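Local coordinates for phosphate ABC transporter, phosphate-binding protein (Clostridium perfringens, PDB 4Q8R) that binds phosphate with high affinity and probably delivers it to the membrane part of an ABC-type transporter for uptake into the cell, at residues Ser13-Val17 against Ser205-Leu209; Asp79-Thr85 against Ala169-Phe175; Ile99-Thr104 against Phe135-Phe141. One frame throughout, in Å; residues are numbered along the deposited sequence. Where two conformers were deposited one is given.

Contact 1 of 3, residues Ser13-Val17 against Ser205-Leu209; sequences SVGPV and SRPFL. With PO4 (phosphate ion), chain B.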
ATOM      1  N   SER A  13       0.307  -4.465   0.396  1.00 20.23           N
ATOM      2  CA  SER A  13       1.104  -3.565  -0.439  1.00 19.56           C
ATOM      3  C   SER A  13       2.572  -4.019  -0.397  1.00 23.01           C
ATOM      4  O   SER A  13       3.258  -3.959  -1.421  1.00 24.23           O
ATOM      5  CB  SER A  13       1.032  -2.138   0.068  1.00 20.89           C
ATOM      6  OG  SER A  13      -0.298  -1.642   0.122  1.00 20.80           O
ATOM      7  N   VAL A  14       2.996  -4.484   0.776  1.00 22.16           N
ATOM      8  CA  VAL A  14       4.396  -4.918   0.968  1.00 24.49           C
ATOM      9  C   VAL A  14       4.637  -6.299   0.450  1.00 24.49           C
ATOM     10  O   VAL A  14       5.800  -6.657   0.220  1.00 23.55           O
ATOM     11  CB  VAL A  14       4.817  -4.811   2.495  1.00 22.87           C
ATOM     12  CG1 VAL A  14       6.310  -5.107   2.734  1.00 25.72           C
ATOM     13  CG2 VAL A  14       4.580  -3.417   3.003  1.00 26.04           C
ATOM     14  N   GLY A  15       3.608  -7.106   0.218  1.00 28.76           N
ATOM     15  CA  GLY A  15       3.771  -8.503  -0.157  1.00 30.31           C
ATOM     16  C   GLY A  15       4.695  -8.753  -1.376  1.00 29.27           C
ATOM     17  O   GLY A  15       5.599  -9.589  -1.269  1.00 30.04           O
ATOM     18  N   PRO A  16       4.510  -8.007  -2.509  1.00 28.87           N
ATOM     19  CA  PRO A  16       5.330  -8.321  -3.679  1.00 29.93           C
ATOM     20  C   PRO A  16       6.815  -8.105  -3.354  1.00 27.18           C
ATOM     21  O   PRO A  16       7.644  -8.987  -3.647  1.00 31.82           O
ATOM     22  CB  PRO A  16       4.832  -7.324  -4.726  1.00 30.74           C
ATOM     23  CG  PRO A  16       3.322  -7.281  -4.404  1.00 33.29           C
ATOM     24  CD  PRO A  16       3.321  -7.216  -2.891  1.00 31.79           C
ATOM     25  N   VAL A  17       7.152  -6.997  -2.708  1.00 27.67           N
ATOM     26  CA  VAL A  17       8.584  -6.755  -2.400  1.00 27.80           C
ATOM     27  C   VAL A  17       9.142  -7.688  -1.361  1.00 27.34           C
ATOM     28  O   VAL A  17      10.292  -8.143  -1.467  1.00 28.53           O
ATOM     29  CB  VAL A  17       8.879  -5.273  -2.081  1.00 25.72           C
ATOM     30  CG1 VAL A  17       8.358  -4.788  -0.732  1.00 26.11           C
ATOM     31  CG2 VAL A  17      10.390  -4.985  -2.180  1.00 27.40           C
ATOM     32  N   SER A 205       1.549   9.221  -0.526  1.00 28.56           N
ATOM     33  CA  SER A 205       2.611   8.268  -0.269  1.00 24.82           C
ATOM     34  C   SER A 205       2.699   7.924   1.208  1.00 25.62           C
ATOM     35  O   SER A 205       2.140   8.636   2.036  1.00 27.67           O
ATOM     36  CB  SER A 205       3.949   8.859  -0.776  1.00 28.88           C
ATOM     37  OG  SER A 205       4.357   9.969  -0.027  1.00 32.44           O
ATOM     38  N   ARG A 206       3.445   6.875   1.535  1.00 25.93           N
ATOM     39  CA  ARG A 206       3.474   6.367   2.891  1.00 25.08           C
ATOM     40  C   ARG A 206       4.699   5.429   3.059  1.00 27.35           C
ATOM     41  O   ARG A 206       5.275   4.973   2.050  1.00 27.21           O
ATOM     42  CB  ARG A 206       2.143   5.674   3.277  1.00 28.36           C
ATOM     43  CG  ARG A 206       1.466   4.906   2.171  1.00 26.12           C
ATOM     44  CD  ARG A 206       2.265   3.635   1.840  1.00 24.58           C
ATOM     45  NE  ARG A 206       1.689   2.837   0.778  1.00 24.83           N
ATOM     46  CZ  ARG A 206       0.617   2.076   0.900  1.00 23.11           C
ATOM     47  NH1 ARG A 206       0.209   1.403  -0.136  1.00 23.20           N
ATOM     48  NH2 ARG A 206      -0.074   2.031   2.069  1.00 23.31           N
ATOM     49  N   PRO A 207       5.145   5.215   4.301  1.00 28.51           N
ATOM     50  CA  PRO A 207       6.255   4.244   4.494  1.00 26.97           C
ATOM     51  C   PRO A 207       5.802   2.792   4.417  1.00 25.37           C
ATOM     52  O   PRO A 207       4.633   2.446   4.686  1.00 25.67           O
ATOM     53  CB  PRO A 207       6.720   4.542   5.930  1.00 30.95           C
ATOM     54  CG  PRO A 207       5.417   4.945   6.649  1.00 30.11           C
ATOM     55  CD  PRO A 207       4.720   5.813   5.578  1.00 30.89           C
ATOM     56  N   PHE A 208       6.761   1.928   4.109  1.00 25.28           N
ATOM     57  CA  PHE A 208       6.721   0.500   4.379  1.00 26.15           C
ATOM     58  C   PHE A 208       7.573   0.257   5.602  1.00 28.62           C
ATOM     59  O   PHE A 208       8.740   0.690   5.624  1.00 27.47           O
ATOM     60  CB  PHE A 208       7.218  -0.329   3.220  1.00 27.60           C
ATOM     61  CG  PHE A 208       6.283  -0.452   2.032  1.00 25.20           C
ATOM     62  CD1 PHE A 208       4.988   0.125   1.976  1.00 25.89           C
ATOM     63  CD2 PHE A 208       6.682  -1.227   0.930  1.00 26.76           C
ATOM     64  CE1 PHE A 208       4.177  -0.068   0.870  1.00 26.25           C
ATOM     65  CE2 PHE A 208       5.857  -1.439  -0.138  1.00 23.25           C
ATOM     66  CZ  PHE A 208       4.593  -0.856  -0.182  1.00 25.43           C
ATOM     67  N   LEU A 209       6.977  -0.389   6.613  1.00 26.91           N
ATOM     68  CA  LEU A 209       7.648  -0.708   7.871  1.00 28.75           C
ATOM     69  C   LEU A 209       7.690  -2.182   8.116  1.00 26.79           C
ATOM     70  O   LEU A 209       6.718  -2.922   7.840  1.00 27.47           O
ATOM     71  CB  LEU A 209       6.941  -0.043   9.071  1.00 29.38           C
ATOM     72  CG  LEU A 209       6.691   1.447   9.044  1.00 29.44           C
ATOM     73  CD1 LEU A 209       5.857   1.856  10.250  1.00 34.18           C
ATOM     74  CD2 LEU A 209       8.004   2.206   8.936  1.00 31.97           C
TER
HETATM   75  P   PO4 B 301      -2.349  -2.926   3.069  1.00 18.74           P
HETATM   76  O1  PO4 B 301      -2.279  -2.825   4.601  1.00 19.76           O
HETATM   77  O2  PO4 B 301      -2.765  -4.313   2.628  1.00 18.95           O
HETATM   78  O3  PO4 B 301      -3.213  -1.804   2.509  1.00 17.99           O
HETATM   79  O4  PO4 B 301      -0.911  -2.629   2.528  1.00 19.61           O

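Contact 2 of 3, residues Asp79-Thr85 against Ala169-Phe175; sequences DGIALIT and AIGYISF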
ATOM      1  N   ASP A  79       6.475   4.320  -0.486  1.00 27.44           N
ATOM      2  CA  ASP A  79       5.560   3.810  -1.474  1.00 26.93           C
ATOM      3  C   ASP A  79       4.495   4.866  -1.825  1.00 27.92           C
ATOM      4  O   ASP A  79       3.829   5.427  -0.931  1.00 28.76           O
ATOM      5  CB  ASP A  79       4.856   2.558  -0.955  1.00 27.88           C
ATOM      6  CG  ASP A  79       3.866   1.960  -1.941  1.00 26.27           C
ATOM      7  OD1 ASP A  79       4.204   1.613  -3.085  1.00 28.21           O
ATOM      8  OD2 ASP A  79       2.716   1.747  -1.562  1.00 27.56           O
ATOM      9  N   GLY A  80       4.304   5.098  -3.114  1.00 26.87           N
ATOM     10  CA  GLY A  80       3.228   5.906  -3.591  1.00 25.37           C
ATOM     11  C   GLY A  80       1.938   5.126  -3.638  1.00 23.87           C
ATOM     12  O   GLY A  80       1.922   3.895  -3.804  1.00 26.25           O
ATOM     13  N   ILE A  81       0.843   5.849  -3.458  1.00 24.41           N
ATOM     14  CA  ILE A  81      -0.482   5.252  -3.628  1.00 24.90           C
ATOM     15  C   ILE A  81      -1.063   5.911  -4.918  1.00 21.15           C
ATOM     16  O   ILE A  81      -1.233   7.146  -4.999  1.00 24.67           O
ATOM     17  CB  ILE A  81      -1.411   5.532  -2.474  1.00 22.18           C
ATOM     18  CG1 ILE A  81      -0.834   4.919  -1.155  1.00 22.54           C
ATOM     19  CG2 ILE A  81      -2.825   4.999  -2.773  1.00 23.53           C
ATOM     20  CD1 ILE A  81      -1.590   5.299   0.062  1.00 22.85           C
ATOM     21  N   ALA A  82      -1.369   5.063  -5.869  1.00 24.83           N
ATOM     22  CA  ALA A  82      -2.011   5.456  -7.114  1.00 23.72           C
ATOM     23  C   ALA A  82      -3.530   5.375  -6.962  1.00 23.69           C
ATOM     24  O   ALA A  82      -4.049   4.543  -6.275  1.00 24.21           O
ATOM     25  CB  ALA A  82      -1.600   4.537  -8.228  1.00 26.59           C
ATOM     26  N   LEU A  83      -4.187   6.298  -7.651  1.00 22.68           N
ATOM     27  CA  LEU A  83      -5.642   6.271  -7.856  0.51 22.97           C
ATOM     28  C   LEU A  83      -5.792   5.669  -9.217  1.00 23.65           C
ATOM     29  O   LEU A  83      -5.390   6.335 -10.241  1.00 27.34           O
ATOM     30  CB  LEU A  83      -6.248   7.657  -7.937  0.51 26.70           C
ATOM     31  CG  LEU A  83      -6.687   8.348  -6.685  0.51 26.31           C
ATOM     32  CD1 LEU A  83      -7.787   7.553  -6.072  0.51 23.03           C
ATOM     33  CD2 LEU A  83      -5.524   8.544  -5.756  0.51 26.10           C
ATOM     34  N   ILE A  84      -6.303   4.461  -9.273  1.00 21.62           N
ATOM     35  CA  ILE A  84      -6.403   3.746 -10.541  1.00 21.74           C
ATOM     36  C   ILE A  84      -7.807   3.759 -11.097  1.00 23.97           C
ATOM     37  O   ILE A  84      -8.799   3.618 -10.342  1.00 23.38           O
ATOM     38  CB  ILE A  84      -5.861   2.324 -10.432  1.00 22.90           C
ATOM     39  CG1 ILE A  84      -6.483   1.526  -9.276  1.00 23.29           C
ATOM     40  CG2 ILE A  84      -4.345   2.390 -10.261  1.00 25.52           C
ATOM     41  CD1 ILE A  84      -6.288   0.054  -9.450  1.00 25.88           C
ATOM     42  N   THR A  85      -7.883   3.879 -12.423  1.00 26.25           N
ATOM     43  CA  THR A  85      -9.108   3.768 -13.147  1.00 24.75           C
ATOM     44  C   THR A  85      -8.962   2.618 -14.123  1.00 26.97           C
ATOM     45  O   THR A  85      -7.868   2.072 -14.365  1.00 27.35           O
ATOM     46  CB  THR A  85      -9.469   5.060 -13.891  1.00 25.24           C
ATOM     47  OG1 THR A  85      -8.509   5.231 -14.952  1.00 28.92           O
ATOM     48  CG2 THR A  85      -9.472   6.288 -13.028  1.00 30.15           C
ATOM     49  N   ALA A 169     -15.060   2.059 -12.583  1.00 21.30           N
ATOM     50  CA  ALA A 169     -14.513   1.987 -11.248  1.00 23.73           C
ATOM     51  C   ALA A 169     -13.318   2.929 -11.011  1.00 22.53           C
ATOM     52  O   ALA A 169     -12.530   3.278 -11.937  1.00 24.17           O
ATOM     53  CB  ALA A 169     -14.103   0.577 -10.994  1.00 24.42           C
ATOM     54  N   ILE A 170     -13.083   3.240  -9.747  1.00 19.85           N
ATOM     55  CA  ILE A 170     -11.919   3.945  -9.297  1.00 20.38           C
ATOM     56  C   ILE A 170     -11.503   3.260  -7.982  1.00 19.36           C
ATOM     57  O   ILE A 170     -12.372   2.903  -7.124  1.00 22.22           O
ATOM     58  CB  ILE A 170     -12.159   5.435  -9.140  1.00 19.58           C
ATOM     59  CG1 ILE A 170     -10.870   6.152  -8.791  1.00 22.39           C
ATOM     60  CG2 ILE A 170     -13.283   5.778  -8.086  1.00 23.07           C
ATOM     61  CD1 ILE A 170     -10.921   7.660  -8.868  1.00 26.79           C
ATOM     62  N   GLY A 171     -10.192   3.036  -7.804  1.00 20.90           N
ATOM     63  CA  GLY A 171      -9.670   2.476  -6.546  1.00 22.14           C
ATOM     64  C   GLY A 171      -8.319   3.060  -6.253  1.00 22.91           C
ATOM     65  O   GLY A 171      -7.822   3.873  -6.998  1.00 24.49           O
ATOM     66  N   TYR A 172      -7.713   2.631  -5.137  1.00 21.31           N
ATOM     67  CA  TYR A 172      -6.376   3.080  -4.770  1.00 20.57           C
ATOM     68  C   TYR A 172      -5.533   1.881  -4.414  1.00 20.63           C
ATOM     69  O   TYR A 172      -5.980   0.909  -3.858  1.00 21.09           O
ATOM     70  CB  TYR A 172      -6.436   4.107  -3.658  1.00 21.97           C
ATOM     71  CG  TYR A 172      -7.275   3.674  -2.446  1.00 19.13           C
ATOM     72  CD1 TYR A 172      -6.780   2.760  -1.497  1.00 20.46           C
ATOM     73  CD2 TYR A 172      -8.551   4.216  -2.231  1.00 19.88           C
ATOM     74  CE1 TYR A 172      -7.540   2.427  -0.371  1.00 20.88           C
ATOM     75  CE2 TYR A 172      -9.305   3.833  -1.146  1.00 20.47           C
ATOM     76  CZ  TYR A 172      -8.805   2.953  -0.251  1.00 19.71           C
ATOM     77  OH  TYR A 172      -9.538   2.590   0.860  1.00 19.53           O
ATOM     78  N   ILE A 173      -4.261   1.979  -4.759  1.00 19.91           N
ATOM     79  CA  ILE A 173      -3.373   0.848  -4.642  1.00 21.23           C
ATOM     80  C   ILE A 173      -1.931   1.284  -4.672  1.00 20.92           C
ATOM     81  O   ILE A 173      -1.592   2.294  -5.273  1.00 23.04           O
ATOM     82  CB  ILE A 173      -3.648  -0.096  -5.804  1.00 23.98           C
ATOM     83  CG1 ILE A 173      -3.149  -1.490  -5.544  1.00 22.99           C
ATOM     84  CG2 ILE A 173      -3.067   0.439  -7.150  1.00 24.46           C
ATOM     85  CD1 ILE A 173      -3.652  -2.500  -6.518  1.00 24.94           C
ATOM     86  N   SER A 174      -1.059   0.536  -4.007  1.00 21.81           N
ATOM     87  CA  SER A 174       0.391   0.769  -4.077  1.00 20.35           C
ATOM     88  C   SER A 174       0.884   0.782  -5.550  1.00 22.60           C
ATOM     89  O   SER A 174       0.438  -0.026  -6.366  1.00 22.31           O
ATOM     90  CB  SER A 174       1.095  -0.377  -3.361  1.00 23.18           C
ATOM     91  OG  SER A 174       2.476  -0.452  -3.686  1.00 24.55           O
ATOM     92  N   PHE A 175       1.844   1.649  -5.826  1.00 22.67           N
ATOM     93  CA  PHE A 175       2.479   1.713  -7.129  1.00 25.67           C
ATOM     94  C   PHE A 175       3.034   0.329  -7.524  1.00 29.26           C
ATOM     95  O   PHE A 175       3.190   0.030  -8.743  1.00 28.97           O
ATOM     96  CB  PHE A 175       3.674   2.641  -7.072  1.00 25.89           C
ATOM     97  CG  PHE A 175       3.382   4.116  -7.090  1.00 29.41           C
ATOM     98  CD1 PHE A 175       2.091   4.672  -6.977  1.00 29.39           C
ATOM     99  CD2 PHE A 175       4.493   5.025  -7.223  1.00 30.37           C
ATOM    100  CE1 PHE A 175       1.927   6.024  -6.999  1.00 29.09           C
ATOM    101  CE2 PHE A 175       4.304   6.374  -7.297  1.00 30.83           C
ATOM    102  CZ  PHE A 175       2.997   6.897  -7.146  1.00 29.57           C
TER

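Contact 3 of 3, residues Ile99-Thr104 against Phe135-Phe141; sequences IKDIYT and FQEIVGF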
ATOM      1  N   ILE A  99     -10.780  14.024  -5.524  1.00 22.98           N
ATOM      2  CA  ILE A  99     -10.744  12.656  -5.051  1.00 19.75           C
ATOM      3  C   ILE A  99     -11.617  12.532  -3.752  1.00 19.46           C
ATOM      4  O   ILE A  99     -12.364  11.575  -3.588  1.00 21.40           O
ATOM      5  CB  ILE A  99      -9.286  12.182  -4.833  1.00 20.52           C
ATOM      6  CG1 ILE A  99      -8.597  12.133  -6.168  1.00 23.00           C
ATOM      7  CG2 ILE A  99      -9.238  10.786  -4.213  1.00 23.56           C
ATOM      8  CD1 ILE A  99      -7.083  12.164  -6.088  1.00 23.09           C
ATOM      9  N   LYS A 100     -11.458  13.516  -2.881  1.00 19.68           N
ATOM     10  CA  LYS A 100     -12.243  13.539  -1.635  1.00 21.65           C
ATOM     11  C   LYS A 100     -13.713  13.544  -2.001  1.00 19.83           C
ATOM     12  O   LYS A 100     -14.510  12.812  -1.398  1.00 21.90           O
ATOM     13  CB  LYS A 100     -11.930  14.725  -0.795  1.00 22.47           C
ATOM     14  CG  LYS A 100     -12.599  14.774   0.613  1.00 26.96           C
ATOM     15  CD  LYS A 100     -12.219  16.031   1.350  1.00 31.97           C
ATOM     16  CE  LYS A 100     -13.198  16.278   2.450  1.00 38.45           C
ATOM     17  NZ  LYS A 100     -12.743  17.343   3.353  1.00 50.61           N
ATOM     18  N   ASP A 101     -14.104  14.416  -2.913  1.00 21.28           N
ATOM     19  CA  ASP A 101     -15.511  14.503  -3.344  1.00 21.35           C
ATOM     20  C   ASP A 101     -16.048  13.215  -3.900  1.00 21.50           C
ATOM     21  O   ASP A 101     -17.206  12.858  -3.640  1.00 22.20           O
ATOM     22  CB  ASP A 101     -15.659  15.588  -4.411  1.00 24.18           C
ATOM     23  CG  ASP A 101     -15.547  16.981  -3.874  1.00 26.93           C
ATOM     24  OD1 ASP A 101     -15.471  17.217  -2.624  1.00 26.35           O
ATOM     25  OD2 ASP A 101     -15.597  17.905  -4.706  1.00 28.86           O
ATOM     26  N   ILE A 102     -15.250  12.463  -4.651  1.00 21.01           N
ATOM     27  CA  ILE A 102     -15.645  11.152  -5.084  1.00 19.65           C
ATOM     28  C   ILE A 102     -15.842  10.187  -3.920  1.00 20.14           C
ATOM     29  O   ILE A 102     -16.877   9.498  -3.811  1.00 19.77           O
ATOM     30  CB  ILE A 102     -14.586  10.543  -6.062  1.00 19.99           C
ATOM     31  CG1 ILE A 102     -14.492  11.422  -7.355  1.00 19.33           C
ATOM     32  CG2 ILE A 102     -14.901   9.118  -6.444  1.00 22.38           C
ATOM     33  CD1 ILE A 102     -13.211  11.116  -8.080  1.00 22.03           C
ATOM     34  N   TYR A 103     -14.870  10.117  -3.041  1.00 18.79           N
ATOM     35  CA  TYR A 103     -14.899   9.111  -1.963  1.00 19.21           C
ATOM     36  C   TYR A 103     -15.937   9.434  -0.889  1.00 19.54           C
ATOM     37  O   TYR A 103     -16.371   8.534  -0.185  1.00 21.68           O
ATOM     38  CB  TYR A 103     -13.497   8.853  -1.409  1.00 18.89           C
ATOM     39  CG  TYR A 103     -12.844   7.772  -2.201  1.00 17.29           C
ATOM     40  CD1 TYR A 103     -12.192   8.085  -3.438  1.00 21.05           C
ATOM     41  CD2 TYR A 103     -12.846   6.475  -1.816  1.00 18.50           C
ATOM     42  CE1 TYR A 103     -11.719   7.080  -4.208  1.00 21.66           C
ATOM     43  CE2 TYR A 103     -12.343   5.456  -2.580  1.00 19.62           C
ATOM     44  CZ  TYR A 103     -11.794   5.766  -3.817  1.00 19.69           C
ATOM     45  OH  TYR A 103     -11.294   4.780  -4.629  1.00 21.27           O
ATOM     46  N   THR A 104     -16.369  10.662  -0.782  1.00 20.26           N
ATOM     47  CA  THR A 104     -17.403  11.001   0.194  1.00 20.48           C
ATOM     48  C   THR A 104     -18.770  11.029  -0.448  1.00 20.52           C
ATOM     49  O   THR A 104     -19.746  11.407   0.204  1.00 23.15           O
ATOM     50  CB  THR A 104     -17.113  12.364   0.876  1.00 22.05           C
ATOM     51  OG1 THR A 104     -17.088  13.418  -0.094  1.00 23.90           O
ATOM     52  CG2 THR A 104     -15.790  12.341   1.663  1.00 23.44           C
ATOM     53  N   PHE A 135      -4.421   6.744   2.647  1.00 21.34           N
ATOM     54  CA  PHE A 135      -5.215   7.419   1.630  1.00 21.43           C
ATOM     55  C   PHE A 135      -6.217   8.371   2.229  1.00 21.29           C
ATOM     56  O   PHE A 135      -6.326   9.543   1.834  1.00 21.68           O
ATOM     57  CB  PHE A 135      -5.978   6.347   0.812  1.00 21.88           C
ATOM     58  CG  PHE A 135      -6.887   6.900  -0.249  1.00 22.02           C
ATOM     59  CD1 PHE A 135      -6.354   7.266  -1.506  1.00 23.02           C
ATOM     60  CD2 PHE A 135      -8.238   6.999  -0.063  1.00 21.74           C
ATOM     61  CE1 PHE A 135      -7.137   7.779  -2.509  1.00 22.38           C
ATOM     62  CE2 PHE A 135      -9.063   7.510  -1.083  1.00 25.43           C
ATOM     63  CZ  PHE A 135      -8.526   7.895  -2.310  1.00 27.27           C
ATOM     64  N   GLN A 136      -6.946   7.898   3.236  1.00 21.96           N
ATOM     65  CA  GLN A 136      -7.952   8.759   3.859  1.00 22.95           C
ATOM     66  C   GLN A 136      -7.392   9.962   4.567  1.00 21.97           C
ATOM     67  O   GLN A 136      -7.897  11.074   4.462  1.00 22.23           O
ATOM     68  CB  GLN A 136      -8.850   7.934   4.800  1.00 21.22           C
ATOM     69  CG  GLN A 136      -9.676   6.937   4.039  1.00 23.36           C
ATOM     70  CD  GLN A 136     -10.552   6.030   4.862  1.00 27.88           C
ATOM     71  OE1 GLN A 136     -11.397   5.320   4.325  1.00 26.48           O
ATOM     72  NE2 GLN A 136     -10.248   5.920   6.156  1.00 29.03           N
ATOM     73  N   GLU A 137      -6.243   9.770   5.208  1.00 22.97           N
ATOM     74  CA  GLU A 137      -5.511  10.828   5.876  0.53 26.57           C
ATOM     75  C   GLU A 137      -5.046  11.898   4.912  1.00 24.64           C
ATOM     76  O   GLU A 137      -5.185  13.075   5.160  1.00 25.67           O
ATOM     77  CB  GLU A 137      -4.294  10.239   6.654  0.53 29.29           C
ATOM     78  CG  GLU A 137      -3.615  11.289   7.519  0.53 29.26           C
ATOM     79  CD  GLU A 137      -2.616  10.746   8.534  0.53 36.25           C
ATOM     80  OE1 GLU A 137      -1.697  11.504   8.895  0.53 49.20           O
ATOM     81  OE2 GLU A 137      -2.761   9.589   8.981  0.53 43.91           O
ATOM     82  N   ILE A 138      -4.487  11.478   3.788  1.00 25.04           N
ATOM     83  CA  ILE A 138      -3.927  12.434   2.838  0.89 24.43           C
ATOM     84  C   ILE A 138      -5.003  13.167   2.029  1.00 24.05           C
ATOM     85  O   ILE A 138      -4.954  14.402   1.887  1.00 25.82           O
ATOM     86  CB  ILE A 138      -2.934  11.774   1.893  0.89 26.60           C
ATOM     87  CG1 ILE A 138      -1.733  11.335   2.737  0.89 32.69           C
ATOM     88  CG2 ILE A 138      -2.527  12.743   0.767  0.89 25.87           C
ATOM     89  CD1 ILE A 138      -0.751  10.420   2.062  0.89 33.74           C
ATOM     90  N   VAL A 139      -5.984  12.392   1.540  1.00 25.18           N
ATOM     91  CA  VAL A 139      -7.148  12.947   0.791  1.00 24.01           C
ATOM     92  C   VAL A 139      -7.984  13.827   1.704  1.00 26.42           C
ATOM     93  O   VAL A 139      -8.483  14.865   1.276  1.00 26.60           O
ATOM     94  CB  VAL A 139      -7.942  11.821   0.121  1.00 23.27           C
ATOM     95  CG1 VAL A 139      -9.245  12.331  -0.529  1.00 24.42           C
ATOM     96  CG2 VAL A 139      -7.036  11.122  -0.913  1.00 25.14           C
ATOM     97  N   GLY A 140      -8.102  13.423   2.971  1.00 25.33           N
ATOM     98  CA  GLY A 140      -8.698  14.282   3.958  1.00 27.17           C
ATOM     99  C   GLY A 140     -10.133  13.990   4.341  1.00 24.91           C
ATOM    100  O   GLY A 140     -10.957  14.898   4.447  1.00 31.04           O
ATOM    101  N   PHE A 141     -10.439  12.728   4.479  1.00 25.67           N
ATOM    102  CA  PHE A 141     -11.750  12.290   4.962  1.00 24.50           C
ATOM    103  C   PHE A 141     -11.599  11.188   5.990  1.00 26.00           C
ATOM    104  O   PHE A 141     -10.633  10.458   5.988  1.00 24.27           O
ATOM    105  CB  PHE A 141     -12.760  11.927   3.818  1.00 25.00           C
ATOM    106  CG  PHE A 141     -12.431  10.711   3.055  1.00 22.00           C
ATOM    107  CD1 PHE A 141     -11.405  10.747   2.009  1.00 24.90           C
ATOM    108  CD2 PHE A 141     -13.040   9.514   3.299  1.00 24.14           C
ATOM    109  CE1 PHE A 141     -11.090   9.625   1.305  1.00 24.20           C
ATOM    110  CE2 PHE A 141     -12.701   8.368   2.590  1.00 22.50           C
ATOM    111  CZ  PHE A 141     -11.715   8.429   1.562  1.00 22.80           C
TER
HETATM  112  O   HOH W   1     -10.391  17.735   4.445  1.00 53.29           O

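Contact 1 of 3, residues Ser13-Val17 against Ser205-Leu209
Ser13 faces Arg206 and Phe208 across this contact and at the same time holds the anion. Its OG gives a hydrogen bond to phosphate O4 at 2.7 Å, and its backbone N gives a second to the same O4 at 3.1 Å with an N-H...O angle of 157°. The two donors converge because chi1 (-58°) sets the hydroxyl beside the backbone N, on the side turned from the carbonyl carbon. Ser13 OG also lies 3.1 Å from Arg206 NH1. The guanidinium has firmer partners around it: NE forms a salt bridge with Asp79, NH1 a hydrogen bond to Thr131 OG1 and NH2 one to the carbonyl of Ser59. A bend at chi2 turns the arginine chain toward them. The Ser13 carbonyl O, meanwhile, sits 3.6 Å from Phe208 CZ.

Such a loop, running into the start of helix 15-28 and facing a strand that returns from far along the chain, belongs to the two-lobed periplasmic binding protein fold, which closes round its ligand. Ser11, Thr12, Ser41, Ser59, Ser129 and Thr131 add hydroxyl bonds to the phosphate, and the nearby helix start would probably favour the negative charge.

Val14 supplies the apolar counterpart. Its CG2 stands 3.6 Å from the centroid of the Phe208 ring, only 12° off the normal, a CH-pi contact over the middle of one face. The valine and phenylalanine side chains run antiparallel past one another, while Val14 N is tied to Ser11 OG. One turn on, Val17 CG1 approaches Phe208 CE2 at 4.2 Å; the Val17 side chain also touches Leu242 and, from helix 231-239, Ile236 and Val237.

Contact 2 of 3, residues Asp79-Thr85 against Ala169-Phe175
Asp79 and Ser174 fasten one end of an antiparallel strand pair: Ser174 OG donates to Asp79 OD1 at 2.8 Å, meeting it on the syn side and 24° out of the carboxylate plane. The same hydroxyl is bonded to Ser176 N, and the other carboxylate oxygen, OD2, is engaged by Arg206, so each carboxylate oxygen has its own partner.

Packing is tight beside this pair. Phe175 leaves the strand and lays its ring over Gly80, whose CA stands 3.5 Å from the ring centroid, nearly on the normal, in a CH-pi contact. Phe175 N bonds Gly80 O, and Phe175 CD1 reaches Ala82 CB at 3.9 Å. Next come the regular pairs: Ala82 and Ile173 exchange two backbone bonds, with Ala82 N 2.8 Å from Ile173 O, and Ile84 and Gly171 do likewise. On the Ala82 face, Ile84 CG2 meets Ile173 CG2 at 3.9 Å. On the other, Ile81 CG2 packs against Tyr172 CB at 3.8 Å, the two side chains running alongside each other.

Toward Thr85 the fit slackens: its CG2 comes no nearer than 4.5 Å to Ile170 CG1, although this end too is buried. The Tyr172 ring, set by a chi1 of 51° between its backbone N and carbonyl carbon, rises away from strand 79-85 to bond Arg125 N through OH.

Strand 71-86 has partners at both edges in the mixed sheet of this PBP fold: on the far one Val204 pairs with Ile81, Val185 with Leu83 and Ser183 with Thr85. Beyond strand 169-174 the sheet continues with strand 121-125, joined by the Ile170 and Val121 backbones, and helix 130-139 covers the Ile81 and Tyr172 face.

Contact 3 of 3, residues Ile99-Thr104 against Phe135-Phe141
Ile99 CG2 presses on Phe135 CZ at 3.5 Å and is backed by Val139 CG2 at 4.0 Å, forming the apolar centre where two helices of one alpha/beta lobe of the binding-protein fold come together, the axes of the two short segments at 126°. Phe135 also turns its edge to the face of Tyr103 in a T-shaped pair, centroids 4.9 Å apart and planes at 69°. Val139 CG1, carried anti to its own backbone N by chi1 of 173°, presses against the backbone of helix 96-103, 3.4 Å from Lys100 CA.

Further out, Phe141 CZ meets Tyr103 CB at 3.5 Å, and Thr104 CG2 lies against Phe141 CB. The chain can turn there because Gly140 leaves the helix with positive phi; Gly140 N and Phe141 N both bond to Gln136 O, from opposite faces of its carbonyl plane. Tyr103 OH is held by Val123 O on strand 121-125.

At the polar rim the extended Lys100 chain runs past the C-terminal end of helix 130-139. Its NZ makes a weak 3.2 Å bond to Gly140 O, and a water 2.6 Å from Lys100 NZ donates to that same Gly140 oxygen.

Contact 2 is the middle member of the series, its centre about 13 Å from the centres of both others, while the centres of contacts 1 and 3 lie about 20 Å apart. Arg206 of contact 1 joins Asp79 of contact 2 by a salt bridge, NE to OD2 at 2.8 Å, across neighbouring strands of one sheet. Contact 2 meets contact 3 where the rings of Tyr172 and Phe135 stack, with Tyr172 CE2 3.5 Å from Phe135 CD2, and where Tyr103 OH approaches Gly171 CA at 3.4 Å. The phosphate is bonded directly by contact 1. Helix 130-139 brings Thr131 to the anion and to Arg206, and its later residues to contact 3. Along the chain, contact 3 lies inside the loop closed by contact 2, itself inside that closed by contact 1.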